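Side-chain contact in coat protein (Sulfolobus turreted icosahedral virus, PDB 2BBD), which is the major capsid protein, which builds the icosahedral shell of an archaeal virus and probably shares ancestry with capsid proteins of eukaryotic and bacterial viruses: residues G174-P177 and L178-L182. Sequence-based numbering, arbitrary orientation.
Sequences GEMP and LATVL
Thr180 hydrogen-bonds twice to the carbonyl oxygen of Pro177. The hydroxyl gives the shorter bond, with Thr180 OG1 donating to Pro177 O at 2.7 Å. It meets the carbonyl at a C=O...OG1 angle of 120° but sits above the carbonyl plane, tilted 35° from it. The second bond, from Thr180 N to Pro177 O, is weak at 3.3 Å and bent. Thr180 OG1 also lies against the proline ring, 3.4 Å from Pro177 CD and 3.5 Å from Pro177 CB. One hydroxyl therefore grips the carbonyl and packs on the ring of the same residue. The chi1 of -68° places OG1 beside the backbone N of Thr180, so both donors face Pro177 O. The same rotation puts Thr180 CG2 anti to the backbone N, where it lies 4.0 Å from SE of the selenomethionine Met176. The side chains of Met176 and Thr180 cross at about a right angle.

The weak backbone bond closes a type I beta turn from Pro177 to Thr180, and the hydroxyl bond reinforces it on the same carbonyl oxygen. Leu178 and Ala179 are its corner residues. The protein has the double jelly-roll capsid fold of this viral lineage. The turn lies in the loop that links the two jelly rolls and leads into strand 182-193, the first strand of the second.

Beyond the turn, Met176 reaches forward to Leu182 at the start of the strand. Met176 SE is 4.1 Å from Leu182 CD2. Phe123 and Tyr68 touch both side chains, and Val128 also packs on Met176. Pro124 and Met127 pack on Pro177. Further out, Tyr316 OH is hydrogen-bonded to Met176 N, and Leu178 packs on Gln319 and Leu320 of helix 317-321.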
# COMPACT_ATOMS: atom_id res chain seq x y z
N GLY A 174 -27.33 -11.40 3.52
CA GLY A 174 -27.21 -12.24 2.35
C GLY A 174 -26.35 -11.71 1.20
O GLY A 174 -26.34 -12.29 0.12
N GLU A 175 -25.62 -10.62 1.44
CA GLU A 175 -24.77 -10.04 0.40
C GLU A 175 -23.46 -10.78 0.14
O GLU A 175 -23.09 -11.01 -1.01
CB GLU A 175 -24.48 -8.57 0.72
CG GLU A 175 -25.74 -7.72 0.78
CD GLU A 175 -25.45 -6.23 0.90
OE1 GLU A 175 -26.42 -5.45 1.05
OE2 GLU A 175 -24.26 -5.84 0.84
N MSE A 176 -22.75 -11.15 1.21
CA MSE A 176 -21.48 -11.86 1.06
C MSE A 176 -21.34 -13.00 2.05
O MSE A 176 -22.13 -13.12 2.99
CB MSE A 176 -20.30 -10.91 1.31
CG MSE A 176 -20.31 -9.60 0.55
SE MSE A 176 -18.70 -8.60 1.04
CE MSE A 176 -18.41 -7.65 -0.64
N PRO A 177 -20.32 -13.86 1.85
CA PRO A 177 -20.14 -14.97 2.79
C PRO A 177 -19.92 -14.41 4.19
O PRO A 177 -19.36 -13.31 4.35
CB PRO A 177 -18.90 -15.67 2.24
CG PRO A 177 -19.00 -15.43 0.77
CD PRO A 177 -19.42 -13.98 0.69
N LEU A 178 -20.36 -15.15 5.20
CA LEU A 178 -20.22 -14.75 6.59
C LEU A 178 -18.75 -14.57 6.98
O LEU A 178 -18.40 -13.59 7.64
CB LEU A 178 -20.85 -15.80 7.51
CG LEU A 178 -20.84 -15.52 9.02
CD1 LEU A 178 -21.82 -14.39 9.34
CD2 LEU A 178 -21.24 -16.79 9.78
N ALA A 179 -17.91 -15.51 6.56
CA ALA A 179 -16.48 -15.48 6.87
C ALA A 179 -15.66 -14.55 5.97
O ALA A 179 -14.49 -14.81 5.69
CB ALA A 179 -15.91 -16.90 6.78
N THR A 180 -16.27 -13.45 5.54
CA THR A 180 -15.58 -12.52 4.67
C THR A 180 -14.69 -11.49 5.37
O THR A 180 -15.11 -10.81 6.31
CB THR A 180 -16.59 -11.75 3.78
OG1 THR A 180 -17.18 -12.65 2.83
CG2 THR A 180 -15.88 -10.61 3.02
N VAL A 181 -13.45 -11.39 4.90
CA VAL A 181 -12.49 -10.42 5.41
C VAL A 181 -12.22 -9.46 4.25
O VAL A 181 -11.69 -9.86 3.21
CB VAL A 181 -11.16 -11.08 5.84
CG1 VAL A 181 -10.19 -10.01 6.33
CG2 VAL A 181 -11.40 -12.11 6.94
N LEU A 182 -12.59 -8.20 4.43
CA LEU A 182 -12.40 -7.18 3.41
C LEU A 182 -11.19 -6.28 3.68
O LEU A 182 -11.14 -5.59 4.70
CB LEU A 182 -13.63 -6.28 3.31
CG LEU A 182 -14.96 -6.91 2.88
CD1 LEU A 182 -16.04 -5.84 2.86
CD2 LEU A 182 -14.80 -7.55 1.51